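Alpha/beta hydrolase (Streptomyces albidoflavus, PDB 6KSU) probably catalyses head-to-tail macrolactamization of non-ribosomal peptides, joining residues of opposite handedness as a penicillin-binding-protein-type cyclase. Local coordinates at residues 47-59 and 260-274. Residues are numbered along the deposited sequence; the frame is centred on the assembly and turned at random.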
# COMPACT_ATOMS: atom_id res chain seq x y z
N ALA A 47 -13.62 14.22 2.50
CA ALA A 47 -12.21 14.06 2.20
C ALA A 47 -11.40 14.96 3.12
O ALA A 47 -11.89 15.96 3.65
CB ALA A 47 -11.91 14.37 0.72
N GLN A 48 -10.15 14.56 3.31
CA GLN A 48 -9.16 15.40 3.98
C GLN A 48 -7.93 15.45 3.10
O GLN A 48 -7.55 14.44 2.50
CB GLN A 48 -8.75 14.89 5.37
CG GLN A 48 -9.87 14.72 6.36
CD GLN A 48 -9.44 13.85 7.55
OE1 GLN A 48 -8.61 12.95 7.40
NE2 GLN A 48 -9.99 14.14 8.72
N LEU A 49 -7.34 16.64 3.00
CA LEU A 49 -6.06 16.84 2.34
C LEU A 49 -5.20 17.66 3.28
O LEU A 49 -5.62 18.73 3.75
CB LEU A 49 -6.21 17.52 0.97
CG LEU A 49 -4.92 17.91 0.24
CD1 LEU A 49 -4.21 16.68 -0.40
CD2 LEU A 49 -5.20 18.96 -0.81
N SER A 50 -4.02 17.15 3.61
CA SER A 50 -3.10 17.89 4.45
C SER A 50 -1.78 17.98 3.71
O SER A 50 -1.31 16.98 3.19
CB SER A 50 -2.93 17.21 5.81
OG SER A 50 -4.16 17.17 6.50
N VAL A 51 -1.21 19.18 3.66
CA VAL A 51 0.05 19.44 2.97
C VAL A 51 1.00 20.13 3.93
O VAL A 51 0.68 21.20 4.46
CB VAL A 51 -0.15 20.32 1.73
CG1 VAL A 51 1.15 20.46 0.95
CG2 VAL A 51 -1.29 19.79 0.88
N TYR A 52 2.17 19.52 4.15
CA TYR A 52 3.25 20.19 4.85
C TYR A 52 4.24 20.68 3.80
O TYR A 52 4.71 19.90 2.97
CB TYR A 52 3.92 19.27 5.87
CG TYR A 52 5.08 19.90 6.60
CD1 TYR A 52 4.90 20.73 7.71
CD2 TYR A 52 6.38 19.68 6.15
CE1 TYR A 52 6.01 21.30 8.37
CE2 TYR A 52 7.45 20.24 6.78
CZ TYR A 52 7.28 21.05 7.89
OH TYR A 52 8.40 21.57 8.47
N ARG A 53 4.52 21.98 3.82
CA ARG A 53 5.36 22.59 2.80
C ARG A 53 5.85 23.94 3.30
O ARG A 53 5.08 24.73 3.86
CB ARG A 53 4.59 22.74 1.48
CG ARG A 53 5.13 23.86 0.59
CD ARG A 53 4.88 23.61 -0.88
NE ARG A 53 3.50 23.83 -1.26
CZ ARG A 53 3.13 24.22 -2.48
NH1 ARG A 53 4.06 24.42 -3.41
NH2 ARG A 53 1.85 24.39 -2.77
N ASP A 54 7.14 24.19 3.11
CA ASP A 54 7.78 25.43 3.55
C ASP A 54 7.70 25.61 5.06
O ASP A 54 7.52 26.72 5.56
CB ASP A 54 7.19 26.64 2.82
CG ASP A 54 7.62 26.68 1.36
OD1 ASP A 54 6.75 26.91 0.49
OD2 ASP A 54 8.82 26.48 1.11
N GLY A 55 7.85 24.50 5.78
CA GLY A 55 7.84 24.50 7.23
C GLY A 55 6.48 24.62 7.88
O GLY A 55 6.40 24.63 9.11
N ALA A 56 5.39 24.69 7.13
CA ALA A 56 4.10 24.85 7.77
C ALA A 56 3.06 23.94 7.14
O ALA A 56 3.21 23.47 6.01
CB ALA A 56 3.64 26.31 7.73
N LEU A 57 1.99 23.72 7.89
CA LEU A 57 0.97 22.74 7.56
C LEU A 57 -0.30 23.43 7.07
O LEU A 57 -0.75 24.41 7.67
CB LEU A 57 0.67 21.89 8.79
CG LEU A 57 -0.44 20.86 8.69
CD1 LEU A 57 0.10 19.62 7.94
CD2 LEU A 57 -0.93 20.50 10.09
N SER A 58 -0.87 22.90 5.99
CA SER A 58 -2.20 23.27 5.51
C SER A 58 -3.12 22.09 5.72
O SER A 58 -2.76 20.96 5.37
CB SER A 58 -2.19 23.64 4.02
OG SER A 58 -1.52 24.86 3.77
N GLU A 59 -4.31 22.34 6.28
CA GLU A 59 -5.28 21.28 6.57
C GLU A 59 -6.60 21.61 5.90
O GLU A 59 -7.27 22.57 6.28
CB GLU A 59 -5.49 21.08 8.07
CG GLU A 59 -4.24 20.90 8.90
CD GLU A 59 -4.59 20.51 10.34
OE1 GLU A 59 -4.64 19.29 10.61
OE2 GLU A 59 -4.84 21.42 11.18
N SER A 260 -6.22 10.33 10.28
CA SER A 260 -6.45 11.51 9.46
C SER A 260 -5.33 11.74 8.46
O SER A 260 -4.20 11.29 8.62
CB SER A 260 -6.59 12.76 10.33
OG SER A 260 -5.31 13.28 10.54
N ALA A 261 -5.66 12.54 7.44
CA ALA A 261 -4.63 13.06 6.55
C ALA A 261 -3.50 13.68 7.34
O ALA A 261 -2.32 13.49 7.03
CB ALA A 261 -5.23 14.10 5.60
N THR A 262 -3.84 14.46 8.37
CA THR A 262 -2.83 15.20 9.14
C THR A 262 -1.96 14.25 9.95
O THR A 262 -0.75 14.49 10.09
CB THR A 262 -3.53 16.21 10.04
OG1 THR A 262 -4.00 17.29 9.23
CG2 THR A 262 -2.58 16.78 11.12
N ASP A 263 -2.55 13.18 10.49
CA ASP A 263 -1.76 12.13 11.15
C ASP A 263 -0.67 11.57 10.22
O ASP A 263 0.48 11.42 10.63
CB ASP A 263 -2.69 10.99 11.65
CG ASP A 263 -3.67 11.44 12.74
OD1 ASP A 263 -3.42 12.50 13.37
OD2 ASP A 263 -4.69 10.74 12.98
N LEU A 264 -1.03 11.28 8.96
CA LEU A 264 -0.07 10.70 8.03
C LEU A 264 1.04 11.67 7.69
O LEU A 264 2.20 11.26 7.53
CB LEU A 264 -0.76 10.26 6.74
CG LEU A 264 -1.71 9.06 6.75
CD1 LEU A 264 -2.29 8.87 5.34
CD2 LEU A 264 -1.01 7.78 7.19
N VAL A 265 0.71 12.95 7.53
CA VAL A 265 1.74 13.96 7.31
C VAL A 265 2.66 14.05 8.53
O VAL A 265 3.89 14.16 8.40
CB VAL A 265 1.10 15.32 6.97
CG1 VAL A 265 2.12 16.44 6.96
CG2 VAL A 265 0.39 15.24 5.61
N THR A 266 2.09 13.94 9.73
CA THR A 266 2.91 14.01 10.94
C THR A 266 3.91 12.87 10.97
O THR A 266 5.10 13.09 11.22
CB THR A 266 2.00 13.99 12.16
OG1 THR A 266 1.12 15.14 12.12
CG2 THR A 266 2.82 13.97 13.45
N ALA A 267 3.46 11.64 10.68
CA ALA A 267 4.36 10.49 10.65
C ALA A 267 5.43 10.62 9.57
O ALA A 267 6.50 10.02 9.67
CB ALA A 267 3.57 9.20 10.45
N ALA A 268 5.17 11.41 8.53
CA ALA A 268 6.16 11.69 7.50
C ALA A 268 7.18 12.73 7.93
O ALA A 268 8.25 12.82 7.30
CB ALA A 268 5.46 12.15 6.21
N ARG A 269 6.90 13.50 8.99
CA ARG A 269 7.79 14.60 9.37
C ARG A 269 9.23 14.16 9.58
O ARG A 269 10.13 14.83 9.04
CB ARG A 269 7.23 15.33 10.60
CG ARG A 269 5.88 16.03 10.34
CD ARG A 269 6.05 17.31 9.55
NE ARG A 269 7.15 18.13 10.05
CZ ARG A 269 7.02 19.06 10.99
NH1 ARG A 269 5.83 19.29 11.53
NH2 ARG A 269 8.08 19.76 11.38
N PRO A 270 9.55 13.08 10.32
CA PRO A 270 10.96 12.68 10.46
C PRO A 270 11.65 12.29 9.15
O PRO A 270 12.87 12.11 9.15
CB PRO A 270 10.91 11.47 11.41
CG PRO A 270 9.60 11.57 12.09
CD PRO A 270 8.66 12.20 11.11
N HIS A 271 10.91 12.14 8.05
CA HIS A 271 11.53 11.74 6.79
C HIS A 271 12.07 12.90 5.99
O HIS A 271 12.75 12.68 5.00
CB HIS A 271 10.54 10.95 5.92
CG HIS A 271 10.13 9.66 6.54
ND1 HIS A 271 10.68 8.45 6.16
CD2 HIS A 271 9.24 9.38 7.52
CE1 HIS A 271 10.16 7.49 6.90
NE2 HIS A 271 9.27 8.02 7.72
N LEU A 272 11.82 14.13 6.40
CA LEU A 272 12.12 15.25 5.53
C LEU A 272 13.45 15.87 5.89
O LEU A 272 13.98 15.68 7.00
CB LEU A 272 11.01 16.29 5.59
CG LEU A 272 9.60 15.72 5.60
CD1 LEU A 272 8.59 16.85 5.90
CD2 LEU A 272 9.30 15.12 4.25
N ALA A 273 13.99 16.61 4.92
CA ALA A 273 15.24 17.35 5.11
C ALA A 273 15.22 18.16 6.39
O ALA A 273 16.15 18.10 7.20
CB ALA A 273 15.48 18.27 3.91
N ASP A 274 14.14 18.93 6.60
CA ASP A 274 14.02 19.83 7.74
C ASP A 274 13.61 19.12 9.03
O ASP A 274 13.05 19.76 9.93
CB ASP A 274 13.03 20.95 7.41
CG ASP A 274 11.60 20.45 7.27
OD1 ASP A 274 11.38 19.21 7.29
OD2 ASP A 274 10.68 21.29 7.14
O HOH W 1 8.88 22.28 4.64
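Tyr52 and Arg269 form the aromatic part of this contact. The guanidinium lies nearly parallel to the phenol ring, planes 12° apart and centres 4.1 Å from each other, but it is shifted toward the hydroxyl end, so the cation-pi contact is off-centre. Arg269 CD covers the middle of the same face in a CH-pi contact, 3.9 Å from the centroid of the Tyr52 ring. Bends at chi2 and chi3 fold the arginine back over the tyrosine. Asp274 OD2 lies at the ring edge and accepts a hydrogen bond from Tyr52 OH (2.7 Å), the hydroxyl coming in from above the carboxylate plane. A water bridges this OD2 to Gly55 N in the type I' turn of the hairpin.

Apolar contacts continue from the ring. Leu272 CD1 approaches Tyr52 CD2 obliquely at 3.6 Å, and Val265 CG1, anti to its backbone N, touches both Tyr52 CB and Leu57 CD1. Helix 261-268 lies along strand 47-53, at 26° to it, on the face of the antiparallel sheet away from helix 23-41. Sheets sandwiched between helices in this way characterise the serine beta-lactamase and penicillin-binding-protein fold; here the hairpin forms the sheet's edge, and Val265 also touches Ala347 on the next strand.

Polar contacts gather at the helix start. Ala261 N donates to Gln48 OE1 (3.0 Å, 165°), from above the carbonyl plane; Thr349 OG1 also bonds this oxygen, while the backbone carbonyls of Thr74 and Thr77 accept from NE2. Beside it Ser260 and Asp263 close a capping box. Thr262 OG1 donates to the anti lone pair of Glu59 OE1 (2.5 Å), and Ser50 OG lies 2.7 Å from the same Thr262 OG1.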